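PDB 4DUN: putative phenazine biosynthesis PhzC/PhzF protein from Clostridium difficile, which probably acts as an isomerase of the PhzF family, although its substrate is not established. Local coordinates for residues Y112-E118 against N243-G249; P121-L126 against D140-S144; S144-I148 against S205-L210; L174-I178 against S189-P194; E199-T203 against Q227-G233. All blocks are in the same frame, centred on the assembly; numbering follows the deposited sequence.

Interaction 1 of 5, residues Y112-E118 against N243-G249; sequences YEMIFPE and NTVKISG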
# COMPACT_ATOMS: atom_id res chain seq x y z
N TYR A 112 7.54 7.15 -23.58
CA TYR A 112 8.81 7.38 -22.90
C TYR A 112 9.74 6.22 -23.22
O TYR A 112 9.41 5.07 -22.96
CB TYR A 112 8.59 7.59 -21.41
CG TYR A 112 7.87 8.89 -21.18
CD1 TYR A 112 8.57 10.06 -20.94
CD2 TYR A 112 6.49 8.96 -21.28
CE1 TYR A 112 7.91 11.25 -20.77
CE2 TYR A 112 5.83 10.14 -21.11
CZ TYR A 112 6.54 11.29 -20.86
OH TYR A 112 5.89 12.48 -20.70
N GLU A 113 10.89 6.54 -23.78
CA GLU A 113 11.86 5.55 -24.24
C GLU A 113 13.09 5.35 -23.37
O GLU A 113 13.72 6.30 -22.94
CB GLU A 113 12.34 5.91 -25.65
CG GLU A 113 11.23 6.23 -26.64
CD GLU A 113 11.75 6.63 -28.00
OE1 GLU A 113 12.86 7.19 -28.08
OE2 GLU A 113 11.04 6.39 -29.00
N MET A 114 13.41 4.08 -23.13
CA MET A 114 14.60 3.74 -22.33
C MET A 114 15.40 2.69 -23.08
O MET A 114 14.85 1.69 -23.56
CB MET A 114 14.20 3.25 -20.92
CG MET A 114 13.30 4.23 -20.18
SD MET A 114 12.74 3.72 -18.52
CE MET A 114 11.72 2.32 -18.91
N ILE A 115 16.72 2.91 -23.19
CA ILE A 115 17.61 2.04 -23.93
C ILE A 115 18.38 1.19 -22.93
O ILE A 115 19.02 1.71 -22.02
CB ILE A 115 18.53 2.84 -24.90
CG1 ILE A 115 17.68 3.51 -25.99
CG2 ILE A 115 19.61 1.90 -25.52
CD1 ILE A 115 18.43 4.52 -26.90
N PHE A 116 18.24 -0.13 -23.08
CA PHE A 116 18.81 -1.14 -22.18
C PHE A 116 19.75 -2.09 -22.94
O PHE A 116 19.60 -2.23 -24.14
CB PHE A 116 17.65 -1.96 -21.56
CG PHE A 116 16.77 -1.35 -20.48
CD1 PHE A 116 17.01 -0.07 -20.00
CD2 PHE A 116 15.72 -2.08 -19.92
CE1 PHE A 116 16.21 0.48 -18.99
CE2 PHE A 116 14.93 -1.53 -18.91
CZ PHE A 116 15.18 -0.25 -18.45
N PRO A 117 20.71 -2.79 -22.27
CA PRO A 117 21.56 -3.75 -23.00
C PRO A 117 20.73 -4.96 -23.45
O PRO A 117 19.79 -5.36 -22.76
CB PRO A 117 22.60 -4.15 -21.95
CG PRO A 117 21.89 -4.02 -20.65
CD PRO A 117 21.05 -2.79 -20.82
N GLU A 118 21.02 -5.47 -24.65
CA GLU A 118 20.38 -6.67 -25.20
C GLU A 118 21.04 -7.86 -24.52
O GLU A 118 22.26 -7.92 -24.45
CB GLU A 118 20.56 -6.71 -26.73
CG GLU A 118 19.95 -7.96 -27.34
CD GLU A 118 19.68 -7.83 -28.83
OE1 GLU A 118 20.65 -7.62 -29.58
OE2 GLU A 118 18.50 -7.90 -29.23
N ASN A 243 23.83 -3.92 -29.98
CA ASN A 243 23.47 -4.88 -28.92
C ASN A 243 22.70 -4.16 -27.80
O ASN A 243 22.97 -4.35 -26.60
CB ASN A 243 24.67 -5.66 -28.36
CG ASN A 243 25.46 -6.42 -29.40
OD1 ASN A 243 26.68 -6.34 -29.46
ND2 ASN A 243 24.77 -7.16 -30.27
N THR A 244 21.76 -3.31 -28.20
CA THR A 244 20.87 -2.65 -27.23
C THR A 244 19.46 -2.86 -27.69
O THR A 244 19.22 -3.25 -28.83
CB THR A 244 21.19 -1.15 -27.01
OG1 THR A 244 20.95 -0.41 -28.22
CG2 THR A 244 22.60 -0.89 -26.45
N VAL A 245 18.52 -2.59 -26.78
CA VAL A 245 17.09 -2.68 -27.06
C VAL A 245 16.42 -1.40 -26.56
O VAL A 245 16.89 -0.79 -25.59
CB VAL A 245 16.42 -3.96 -26.46
CG1 VAL A 245 16.99 -5.26 -27.06
CG2 VAL A 245 16.51 -3.99 -24.93
N LYS A 246 15.33 -1.01 -27.21
CA LYS A 246 14.55 0.13 -26.77
C LYS A 246 13.25 -0.41 -26.16
O LYS A 246 12.57 -1.25 -26.76
CB LYS A 246 14.26 1.11 -27.92
CG LYS A 246 13.64 2.42 -27.43
CD LYS A 246 13.10 3.28 -28.58
CE LYS A 246 14.16 4.00 -29.37
NZ LYS A 246 13.55 4.84 -30.44
N ILE A 247 12.94 0.04 -24.94
CA ILE A 247 11.74 -0.29 -24.19
C ILE A 247 10.98 1.01 -24.00
O ILE A 247 11.56 1.98 -23.50
CB ILE A 247 12.15 -1.01 -22.87
CG1 ILE A 247 12.48 -2.49 -23.22
CG2 ILE A 247 11.05 -0.95 -21.77
CD1 ILE A 247 13.73 -3.01 -22.64
N SER A 248 9.71 1.06 -24.46
CA SER A 248 8.92 2.29 -24.36
C SER A 248 7.57 2.03 -23.76
O SER A 248 6.98 0.96 -23.96
CB SER A 248 8.75 2.95 -25.73
OG SER A 248 9.97 3.10 -26.43
N GLY A 249 7.05 3.05 -23.09
CA GLY A 249 5.71 2.98 -22.53
C GLY A 249 5.06 4.33 -22.34
O GLY A 249 5.74 5.36 -22.32
O HOH W 1 9.02 4.96 -28.93
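Seven backbone hydrogen bonds hold these two antiparallel strands. Tyr112 N gives to Gly249 O (2.8 Å) and Gly249 N to Tyr112 O (3.1 Å); Met114 N to Ile247 O (2.8 Å) and Ile247 N to Met114 O (2.9 Å); Phe116 N to Val245 O and Val245 N to Phe116 O (both 2.9 Å). Past the last bridge, Glu118 N still reaches Asn243 O at 3.0 Å. In the non-hydrogen-bonded pair Ile115-Lys246 the CA atoms approach to 4.6 Å, and Ile115 CA makes a CA-H...O contact of 3.4 Å to Val245 O. A salt bridge runs diagonally over the face that carries Glu113, Ile115, Lys246 and Ser248: Lys246 NZ lies 3.3 Å from Glu113 OE2, its hydrogen bonds weak. Glu113 OE2 also takes a hydrogen bond from Asn108 and one from a water at 2.5 Å. On the other face the contacts across the strands are apolar: Phe116 CD2 meets Ile247 CD1 at 3.5 Å, Phe116 CB lies 4.1 Å from Val245 CG2, and Met114 CE 4.4 Å from Ile247 CG2. Helix 207-218 covers Val245 and Ile247 there through Ile211, while Tyr112 packs on helix 73-87. The strand axes run at 147°, twisted as neighbours in a curled sheet are, and the pairing joins strand 111-117 to the long strand 244-259 within the two-lobed, diaminopimelate-epimerase-like fold of the PhzF family.

Interaction 2 of 5, residues P121-L126 against D140-S144; sequences PIEIEL and DVYSS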
# COMPACT_ATOMS: atom_id res chain seq x y z
N PRO A 121 19.13 -14.75 -23.57
CA PRO A 121 19.31 -15.74 -22.51
C PRO A 121 19.78 -17.06 -23.09
O PRO A 121 19.69 -17.26 -24.30
CB PRO A 121 17.91 -15.87 -21.90
CG PRO A 121 16.98 -15.60 -23.07
CD PRO A 121 17.69 -14.55 -23.89
N ILE A 122 20.27 -17.94 -22.22
CA ILE A 122 20.80 -19.24 -22.62
C ILE A 122 19.84 -20.34 -22.21
O ILE A 122 19.39 -20.36 -21.05
CB ILE A 122 22.22 -19.46 -22.02
CG1 ILE A 122 23.25 -18.48 -22.66
CG2 ILE A 122 22.67 -20.94 -22.17
CD1 ILE A 122 24.67 -18.60 -22.16
N GLU A 123 19.57 -21.29 -23.14
CA GLU A 123 18.72 -22.45 -22.87
C GLU A 123 19.38 -23.36 -21.83
O GLU A 123 20.57 -23.66 -21.95
CB GLU A 123 18.44 -23.24 -24.16
CG GLU A 123 17.38 -24.31 -24.03
CD GLU A 123 16.94 -24.98 -25.32
OE1 GLU A 123 17.67 -24.87 -26.34
OE2 GLU A 123 15.88 -25.64 -25.30
N ILE A 124 18.62 -23.80 -20.82
CA ILE A 124 19.16 -24.69 -19.79
C ILE A 124 18.21 -25.88 -19.59
O ILE A 124 17.08 -25.87 -20.08
CB ILE A 124 19.44 -23.97 -18.44
CG1 ILE A 124 18.14 -23.35 -17.82
CG2 ILE A 124 20.59 -22.95 -18.55
CD1 ILE A 124 18.17 -23.07 -16.30
N GLU A 125 18.68 -26.87 -18.84
CA GLU A 125 17.91 -28.03 -18.42
C GLU A 125 17.78 -27.95 -16.92
O GLU A 125 18.80 -27.88 -16.23
CB GLU A 125 18.59 -29.33 -18.86
CG GLU A 125 18.32 -29.72 -20.30
CD GLU A 125 19.27 -30.75 -20.88
OE1 GLU A 125 19.32 -30.86 -22.13
OE2 GLU A 125 19.99 -31.43 -20.10
N LEU A 126 16.55 -27.91 -16.41
CA LEU A 126 16.34 -27.88 -14.96
C LEU A 126 16.54 -29.26 -14.38
O LEU A 126 16.18 -30.25 -15.01
CB LEU A 126 14.92 -27.40 -14.60
CG LEU A 126 14.54 -25.97 -14.97
CD1 LEU A 126 13.10 -25.73 -14.66
CD2 LEU A 126 15.40 -24.94 -14.23
N ASP A 140 10.16 -24.89 -23.12
CA ASP A 140 11.60 -24.64 -23.02
C ASP A 140 11.90 -23.80 -21.77
O ASP A 140 11.02 -23.12 -21.23
CB ASP A 140 12.12 -23.90 -24.28
CG ASP A 140 12.17 -24.74 -25.55
OD1 ASP A 140 13.00 -25.67 -25.61
OD2 ASP A 140 11.39 -24.45 -26.49
N VAL A 141 13.16 -23.85 -21.32
CA VAL A 141 13.64 -23.10 -20.14
C VAL A 141 14.89 -22.32 -20.54
O VAL A 141 15.81 -22.91 -21.12
CB VAL A 141 13.90 -24.04 -18.92
CG1 VAL A 141 14.39 -23.24 -17.72
CG2 VAL A 141 12.66 -24.85 -18.54
N TYR A 142 14.93 -21.01 -20.26
CA TYR A 142 16.07 -20.13 -20.56
C TYR A 142 16.54 -19.46 -19.28
O TYR A 142 15.78 -19.34 -18.30
CB TYR A 142 15.75 -19.10 -21.65
CG TYR A 142 15.66 -19.73 -23.03
CD1 TYR A 142 14.53 -20.44 -23.42
CD2 TYR A 142 16.72 -19.62 -23.93
CE1 TYR A 142 14.47 -21.07 -24.67
CE2 TYR A 142 16.66 -20.21 -25.19
CZ TYR A 142 15.53 -20.94 -25.55
OH TYR A 142 15.47 -21.52 -26.80
N SER A 143 17.81 -19.05 -19.26
CA SER A 143 18.39 -18.51 -18.04
C SER A 143 19.15 -17.23 -18.27
O SER A 143 19.88 -17.10 -19.26
CB SER A 143 19.32 -19.55 -17.42
OG SER A 143 19.95 -19.13 -16.22
N SER A 144 19.00 -16.28 -17.33
CA SER A 144 19.70 -14.99 -17.27
C SER A 144 19.64 -14.54 -15.80
O SER A 144 19.74 -15.40 -14.93
CB SER A 144 19.06 -13.98 -18.23
OG SER A 144 19.76 -12.73 -18.23
O HOH W 2 14.93 -25.91 -22.24
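Asp140 opens this short antiparallel pairing with a repulsive element: its OD1 lies only 2.9 Å from Glu123 OE2, two acidic oxygens side by side. A water placed nearby accepts from Val141 N (2.9 Å) and lies within donating distance of Glu123 OE2 (3.2 Å) and Ile124 O (3.0 Å). Val141 carries the apolar end of the contact, its CG1 meeting Ile124 CG1 at 3.8 Å and Leu126 CG at 3.9 Å, while its carbonyl O receives Ile124 N at 3.0 Å. At Tyr142 the backbones come closest, 4.2 Å from its CA to that of Glu123 in a non-hydrogen-bonded pair. Both side chains rise from the same face, so Glu123 CB sits over the phenol ring, 4.1 Å from its centroid, in a CH-pi contact; Pro121 CB reaches Tyr142 CB at 3.9 Å. Ser143 forms the hydrogen-bonded pair with Ile122: Ser143 N to Ile122 O, 2.7 Å, and Ile122 N to Ser143 O, 3.1 Å. Its hydroxyl instead bonds Trp173 NE1. Ser144 follows with a peripheral approach of its CB to Pro121 CB at 4.3 Å. Strand 122-123 thus lies along one side of strand 140-143, near the surface, while strand 147-150 pairs with the other side; Tyr142 meets the ring of Tyr213 from helix 207-218, and Trp173 packs on Ile124 and Leu126.

Interaction 3 of 5, residues S144-I148 against S205-L210; sequences SRDLI and SSHCNL. With SO4 (sulfate ion), chain B.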
# COMPACT_ATOMS: atom_id res chain seq x y z
N SER A 144 19.00 -16.28 -17.33
CA SER A 144 19.70 -14.99 -17.27
C SER A 144 19.64 -14.54 -15.80
O SER A 144 19.74 -15.40 -14.93
CB SER A 144 19.06 -13.98 -18.23
OG SER A 144 19.76 -12.73 -18.23
N ARG A 145 19.46 -13.24 -15.52
CA ARG A 145 19.30 -12.74 -14.13
C ARG A 145 18.05 -13.45 -13.54
O ARG A 145 18.05 -13.91 -12.40
CB ARG A 145 19.13 -11.21 -14.14
CG ARG A 145 18.88 -10.61 -12.75
CD ARG A 145 18.29 -9.23 -12.83
NE ARG A 145 16.92 -9.24 -13.36
CZ ARG A 145 16.23 -8.15 -13.67
NH1 ARG A 145 15.01 -8.24 -14.17
NH2 ARG A 145 16.76 -6.94 -13.47
N ASP A 146 17.03 -13.59 -14.40
CA ASP A 146 15.75 -14.24 -14.11
C ASP A 146 15.65 -15.59 -14.82
O ASP A 146 16.35 -15.85 -15.81
CB ASP A 146 14.59 -13.34 -14.58
CG ASP A 146 14.65 -11.92 -14.04
OD1 ASP A 146 14.65 -11.75 -12.81
OD2 ASP A 146 14.71 -10.98 -14.86
N LEU A 147 14.75 -16.44 -14.32
CA LEU A 147 14.44 -17.73 -14.95
C LEU A 147 13.32 -17.49 -15.94
O LEU A 147 12.33 -16.83 -15.60
CB LEU A 147 14.04 -18.79 -13.91
CG LEU A 147 13.69 -20.18 -14.43
CD1 LEU A 147 14.92 -20.87 -15.05
CD2 LEU A 147 13.14 -21.06 -13.29
N ILE A 148 13.48 -17.98 -17.17
CA ILE A 148 12.48 -17.76 -18.22
C ILE A 148 11.85 -19.08 -18.59
O ILE A 148 12.55 -20.00 -19.05
CB ILE A 148 13.11 -17.04 -19.44
CG1 ILE A 148 13.75 -15.69 -18.99
CG2 ILE A 148 12.05 -16.81 -20.54
CD1 ILE A 148 14.83 -15.19 -19.88
N SER A 205 13.02 -4.46 -17.35
CA SER A 205 14.31 -5.17 -17.47
C SER A 205 14.20 -6.63 -17.96
O SER A 205 15.15 -7.11 -18.58
CB SER A 205 15.10 -5.12 -16.17
OG SER A 205 14.38 -5.67 -15.08
N SER A 206 13.06 -7.32 -17.73
CA SER A 206 12.85 -8.66 -18.30
C SER A 206 12.89 -8.60 -19.85
O SER A 206 13.29 -9.56 -20.50
CB SER A 206 11.49 -9.19 -17.85
OG SER A 206 10.47 -8.29 -18.25
N HIS A 207 12.53 -7.43 -20.42
CA HIS A 207 12.51 -7.25 -21.87
C HIS A 207 13.94 -7.19 -22.45
O HIS A 207 14.10 -7.40 -23.65
CB HIS A 207 11.60 -6.08 -22.29
CG HIS A 207 10.15 -6.41 -22.02
ND1 HIS A 207 9.62 -6.29 -20.75
CD2 HIS A 207 9.23 -6.99 -22.82
CE1 HIS A 207 8.38 -6.75 -20.83
NE2 HIS A 207 8.09 -7.16 -22.06
N CYS A 208 14.99 -7.05 -21.60
CA CYS A 208 16.39 -7.21 -22.05
C CYS A 208 16.61 -8.61 -22.61
O CYS A 208 17.42 -8.77 -23.52
CB CYS A 208 17.35 -6.94 -20.90
SG CYS A 208 17.33 -5.22 -20.35
N ASN A 209 15.93 -9.61 -22.04
CA ASN A 209 15.99 -11.00 -22.49
C ASN A 209 14.89 -11.33 -23.47
O ASN A 209 15.12 -12.06 -24.42
CB ASN A 209 15.85 -11.98 -21.32
CG ASN A 209 16.75 -11.78 -20.12
OD1 ASN A 209 16.29 -11.90 -18.99
ND2 ASN A 209 18.05 -11.57 -20.33
N LEU A 210 13.65 -10.88 -23.17
CA LEU A 210 12.49 -11.27 -23.97
C LEU A 210 12.56 -10.73 -25.38
O LEU A 210 12.18 -11.46 -26.31
CB LEU A 210 11.16 -10.84 -23.29
CG LEU A 210 10.84 -11.55 -21.96
CD1 LEU A 210 9.63 -10.90 -21.28
CD2 LEU A 210 10.60 -13.09 -22.15
S SO4 B . 12.59 -2.35 -14.66
O1 SO4 B . 13.03 -1.93 -13.34
O2 SO4 B . 13.50 -1.87 -15.72
O3 SO4 B . 12.56 -3.78 -14.66
O4 SO4 B . 11.27 -1.78 -14.91
O HOH W 3 16.69 -11.32 -16.57
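The turn of the beta hairpin formed by strands 140-143 and 147-150 meets the N-terminal end of helix 207-218. Ser144 starts the turn, its backbone N bonded to Asp146 O (3.1 Å), and its OG accepts a weak hydrogen bond from Asn209 ND2 at 2.9 Å; that amide also bonds Ile119 O. Arg145 stretches toward the residues preceding the helix, where NH1 gives to Ser205 OG at 2.8 Å and NH2 more weakly at 3.1 Å. The same guanidinium is steadied by its neighbour, Arg145 NH1 lying 2.8 Å from Asp146 OD2 in a salt bridge. Asp146 itself connects to the helix through a water that donates to Asp146 OD2 (2.6 Å) and to Asn209 OD1 (2.5 Å), while its OD1 is bonded to Tyr191 OH. Leu147 turns away, and Ile148 packs on the helix, CD1 3.7 Å from Asn209 CB, with an apolar contact of CG2 to Leu210 CD2 at 4.3 Å. Ser205 also faces a bound sulfate, probably from the crystallisation liquor, which Gly73 N and Gly204 N hold as well and which may mark an anion pocket. Ser205 grips one sulfate oxygen, O3, twice: from N at 2.8 Å and from OG at 2.7 Å.

Interaction 4 of 5, residues L174-I178 against S189-P194; sequences LGIII and SRYFCP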
# COMPACT_ATOMS: atom_id res chain seq x y z
N LEU A 174 16.66 -14.12 -9.78
CA LEU A 174 16.02 -13.01 -9.06
C LEU A 174 14.50 -13.13 -9.14
O LEU A 174 13.81 -13.14 -8.11
CB LEU A 174 16.49 -11.63 -9.59
CG LEU A 174 15.77 -10.38 -8.99
CD1 LEU A 174 16.09 -10.20 -7.52
CD2 LEU A 174 16.15 -9.12 -9.75
N GLY A 175 13.99 -13.21 -10.36
CA GLY A 175 12.57 -13.33 -10.64
C GLY A 175 12.28 -14.52 -11.53
O GLY A 175 13.19 -15.10 -12.14
N ILE A 176 11.01 -14.87 -11.62
CA ILE A 176 10.53 -15.98 -12.45
C ILE A 176 9.63 -15.39 -13.51
O ILE A 176 8.60 -14.79 -13.19
CB ILE A 176 9.80 -17.08 -11.61
CG1 ILE A 176 10.61 -17.53 -10.35
CG2 ILE A 176 9.36 -18.26 -12.49
CD1 ILE A 176 12.04 -18.14 -10.58
N ILE A 177 10.01 -15.60 -14.77
CA ILE A 177 9.27 -15.11 -15.93
C ILE A 177 8.58 -16.27 -16.64
O ILE A 177 9.21 -17.30 -16.89
CB ILE A 177 10.24 -14.37 -16.92
CG1 ILE A 177 10.96 -13.15 -16.28
CG2 ILE A 177 9.53 -13.98 -18.24
CD1 ILE A 177 12.15 -12.68 -17.10
N ILE A 178 7.30 -16.08 -17.00
CA ILE A 178 6.59 -17.02 -17.85
C ILE A 178 6.28 -16.24 -19.14
O ILE A 178 5.97 -15.05 -19.07
CB ILE A 178 5.36 -17.69 -17.20
CG1 ILE A 178 4.29 -16.65 -16.76
CG2 ILE A 178 5.78 -18.62 -16.05
CD1 ILE A 178 2.94 -17.27 -16.30
N SER A 189 4.09 -11.87 -21.26
CA SER A 189 4.82 -12.40 -20.10
C SER A 189 4.16 -11.97 -18.81
O SER A 189 3.27 -11.12 -18.80
CB SER A 189 6.29 -11.97 -20.10
OG SER A 189 6.44 -10.59 -19.79
N ARG A 190 4.52 -12.65 -17.74
CA ARG A 190 4.18 -12.34 -16.36
C ARG A 190 5.47 -12.52 -15.57
O ARG A 190 6.27 -13.42 -15.89
CB ARG A 190 3.02 -13.17 -15.81
CG ARG A 190 1.67 -12.79 -16.43
CD ARG A 190 0.61 -13.78 -16.06
NE ARG A 190 0.25 -13.69 -14.65
CZ ARG A 190 -0.42 -14.61 -13.98
NH1 ARG A 190 -0.81 -15.74 -14.59
NH2 ARG A 190 -0.70 -14.43 -12.70
N TYR A 191 5.71 -11.64 -14.61
CA TYR A 191 6.94 -11.65 -13.83
C TYR A 191 6.61 -11.79 -12.35
O TYR A 191 5.85 -10.98 -11.81
CB TYR A 191 7.73 -10.34 -14.11
CG TYR A 191 9.11 -10.28 -13.49
CD1 TYR A 191 9.28 -9.92 -12.15
CD2 TYR A 191 10.25 -10.45 -14.27
CE1 TYR A 191 10.55 -9.83 -11.58
CE2 TYR A 191 11.53 -10.37 -13.71
CZ TYR A 191 11.67 -10.06 -12.36
OH TYR A 191 12.93 -9.97 -11.81
N PHE A 192 7.18 -12.79 -11.69
CA PHE A 192 6.92 -13.08 -10.28
C PHE A 192 8.16 -12.81 -9.42
O PHE A 192 9.27 -13.23 -9.76
CB PHE A 192 6.44 -14.54 -10.10
CG PHE A 192 5.22 -14.82 -10.95
CD1 PHE A 192 3.96 -14.36 -10.58
CD2 PHE A 192 5.33 -15.51 -12.16
CE1 PHE A 192 2.84 -14.57 -11.39
CE2 PHE A 192 4.21 -15.71 -12.97
CZ PHE A 192 2.97 -15.25 -12.57
N CYS A 193 7.92 -12.11 -8.28
CA CYS A 193 8.92 -11.72 -7.29
C CYS A 193 8.70 -12.57 -6.04
O CYS A 193 7.89 -12.20 -5.17
CB CYS A 193 8.83 -10.22 -6.99
SG CYS A 193 8.73 -9.18 -8.46
N PRO A 194 9.37 -13.75 -5.95
CA PRO A 194 9.09 -14.68 -4.85
C PRO A 194 9.36 -14.14 -3.45
O PRO A 194 8.57 -14.42 -2.55
CB PRO A 194 9.99 -15.89 -5.18
CG PRO A 194 10.17 -15.81 -6.69
CD PRO A 194 10.33 -14.34 -6.91
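This is a buried antiparallel pairing between the two strands of a beta hairpin, 176-181 and 187-193, inside the large curled sheet. The axes of strands 176-178 and 189-193 approach to 4.8 Å at 162°. Two hydrogen-bonded pairs fix the register: Ile176 N to Phe192 O (3.0 Å) with Phe192 N to Ile176 O (2.9 Å), then Ile178 N to Arg190 O and Arg190 N to Ile178 O (both 3.1 Å). Between them Ile177 and Tyr191 form a non-hydrogen-bonded pair, with Ile177 CA 3.4 Å from Arg190 O in a CA-H...O contact. Ile176, Ile178, Arg190 and Phe192 share one face. There Ile178 CD1 touches the edge of the Phe192 ring, 3.9 Å from CE2, and Ile176 CG1 lies 4.1 Å from Pro194 CG; helix 164-167 packs against Ile176, Phe192 and Pro194. The guanidinium of Arg190 leads away to a salt bridge with Glu199 and to the carbonyls of Val157 and Tyr160. On the other face Ile177 CG1 presses against Tyr191 CD2 at 3.4 Å. The phenol hydroxyl is hydrogen-bonded to Asp146 and to a buffer molecule, probably from the crystallisation liquor, which may mark the pocket; the side chain of predicted active-site Glu47 is about 10 Å from that of Tyr191. The tyrosine crosses over Gly175, where a CB would fall 2.3 Å from Tyr191 CZ; as it is, Gly175 CA lies 3.6 Å from Tyr191 OH.

Interaction 5 of 5, residues E199-T203 against Q227-G233; sequences EDPVT and QLSNRGG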
# COMPACT_ATOMS: atom_id res chain seq x y z
N GLU A 199 3.35 -10.37 -7.73
CA GLU A 199 3.52 -10.37 -9.18
C GLU A 199 3.79 -8.94 -9.62
O GLU A 199 3.03 -8.04 -9.27
CB GLU A 199 2.30 -10.97 -9.87
CG GLU A 199 2.36 -10.79 -11.38
CD GLU A 199 1.20 -11.39 -12.15
OE1 GLU A 199 0.24 -11.88 -11.52
OE2 GLU A 199 1.26 -11.34 -13.39
N ASP A 200 4.87 -8.72 -10.36
CA ASP A 200 5.21 -7.37 -10.79
C ASP A 200 4.21 -6.91 -11.88
O ASP A 200 4.01 -7.63 -12.85
CB ASP A 200 6.63 -7.38 -11.36
CG ASP A 200 7.35 -6.06 -11.38
OD1 ASP A 200 6.88 -5.10 -10.69
OD2 ASP A 200 8.40 -5.98 -12.02
N PRO A 201 3.54 -5.74 -11.71
CA PRO A 201 2.57 -5.30 -12.73
C PRO A 201 3.18 -5.17 -14.14
O PRO A 201 2.60 -5.68 -15.10
CB PRO A 201 2.09 -3.94 -12.19
CG PRO A 201 2.25 -4.10 -10.68
CD PRO A 201 3.58 -4.81 -10.58
N VAL A 202 4.32 -4.48 -14.27
CA VAL A 202 5.03 -4.29 -15.54
C VAL A 202 6.52 -4.26 -15.24
O VAL A 202 6.95 -3.53 -14.34
CB VAL A 202 4.63 -3.03 -16.39
CG1 VAL A 202 5.08 -3.20 -17.84
CG2 VAL A 202 3.13 -2.76 -16.34
N THR A 203 7.30 -5.04 -16.00
CA THR A 203 8.74 -5.13 -15.79
C THR A 203 9.50 -4.73 -17.05
O THR A 203 9.39 -5.41 -18.07
CB THR A 203 9.11 -6.58 -15.38
OG1 THR A 203 8.18 -7.08 -14.41
CG2 THR A 203 10.57 -6.70 -14.85
N GLN A 227 2.30 -7.38 -20.65
CA GLN A 227 2.59 -8.02 -19.38
C GLN A 227 1.22 -8.29 -18.79
O GLN A 227 0.47 -7.34 -18.54
CB GLN A 227 3.50 -7.17 -18.47
CG GLN A 227 3.95 -8.01 -17.27
CD GLN A 227 5.29 -7.63 -16.72
OE1 GLN A 227 6.21 -7.22 -17.46
NE2 GLN A 227 5.45 -7.76 -15.41
N LEU A 228 0.85 -9.57 -18.69
CA LEU A 228 -0.51 -9.98 -18.33
C LEU A 228 -0.73 -10.12 -16.82
O LEU A 228 -1.27 -11.12 -16.33
CB LEU A 228 -0.87 -11.28 -19.09
CG LEU A 228 -0.86 -11.17 -20.63
CD1 LEU A 228 -1.24 -12.51 -21.26
CD2 LEU A 228 -1.80 -10.03 -21.14
N SER A 229 -0.35 -9.07 -16.08
CA SER A 229 -0.63 -8.94 -14.66
C SER A 229 -2.09 -8.50 -14.52
O SER A 229 -2.70 -8.13 -15.53
CB SER A 229 0.31 -7.91 -14.04
OG SER A 229 0.17 -6.68 -14.73
N ASN A 230 -2.62 -8.47 -13.29
CA ASN A 230 -3.98 -8.01 -12.98
C ASN A 230 -4.20 -6.61 -13.58
O ASN A 230 -5.16 -6.39 -14.31
CB ASN A 230 -4.18 -7.99 -11.45
CG ASN A 230 -5.56 -7.59 -10.98
OD1 ASN A 230 -6.58 -7.84 -11.64
ND2 ASN A 230 -5.62 -6.98 -9.80
N ARG A 231 -3.25 -5.69 -13.32
CA ARG A 231 -3.31 -4.32 -13.83
C ARG A 231 -3.01 -4.28 -15.34
O ARG A 231 -3.72 -3.60 -16.08
CB ARG A 231 -2.35 -3.41 -13.05
CG ARG A 231 -2.78 -3.23 -11.57
CD ARG A 231 -1.80 -2.36 -10.80
NE ARG A 231 -1.71 -1.02 -11.37
CZ ARG A 231 -2.33 0.06 -10.91
NH1 ARG A 231 -3.09 -0.01 -9.82
NH2 ARG A 231 -2.19 1.23 -11.52
N GLY A 232 -1.99 -5.03 -15.76
CA GLY A 232 -1.59 -5.18 -17.15
C GLY A 232 -0.73 -4.06 -17.67
O GLY A 232 -0.89 -2.90 -17.29
N GLY A 233 0.19 -4.42 -18.55
CA GLY A 233 1.07 -3.43 -19.15
C GLY A 233 1.30 -3.67 -20.62
O GLY A 233 1.17 -4.80 -21.09
O HOH W 4 -1.34 -9.72 -11.18
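One side-chain amide, that of Gln227, stands in for a strand partner by bonding three points of the segment 199-203. Its OE1 accepts from Thr203 N at 2.8 Å, while NE2 gives to Asp200 O at 2.9 Å and to Thr203 OG1 at 3.0 Å. Thr203 OG1 in turn donates a hydrogen bond to Asp200 OD2 (2.6 Å), so amide, hydroxyl and carboxylate form a chain. A second side chain, Ser229, donates from OG to Pro201 O at 2.7 Å and accepts from Gly232 N at 2.9 Å, closing an ST motif. The segment 227-233 is the turn of the beta hairpin between strands 222-227 and 233-239, with Gln227 N bonded to Gly233 O and Gly233 N to Gln227 O, each at 2.9 Å. Across from it the chain leaves strand 198-200: Asp200 is about 6 Å by side chain from the predicted active-site Glu47 and about 3 Å from a buffer molecule, probably from the crystallisation liquor, that may mark a pocket. Val202 CG2 packs 3.5 Å from Gly233 CA, where a CB would clash with it. A water joins Glu199 OE1 (2.7 Å, weak) to Asn230 N (2.8 Å), and Glu199 also forms a salt bridge with Arg190. Arg231 turns to the carbonyls of Gly19 and Lys18 and forms a salt bridge with Glu42 of the second subunit.

Interactions 3, 4 and 5 each bring a side chain (Ser205, Tyr191, Asp200) to within about 4 Å of a bound buffer molecule, consistent with one pocket. Interactions 3 and 4, 9 Å apart between centres, meet where Asp146 OD1 bonds Tyr191 OH (2.7 Å) and Leu147 O bonds Ile177 N (2.8 Å). Interactions 4 and 5, 10 Å apart between centres, join through the salt bridge Arg190 NE - Glu199 OE2 (2.8 Å). Asp200 comes nearest predicted active-site Glu47, about 6 Å between side chains. Interaction 1 touches interaction 3 at Phe116 CB and Cys208 SG (3.5 Å), and the Phe116 side chain comes about 4 Å from the sulfate bound by Ser205. Interaction 2 shares Ser144 with interaction 3 and lies 22 Å from interaction 5 between centres.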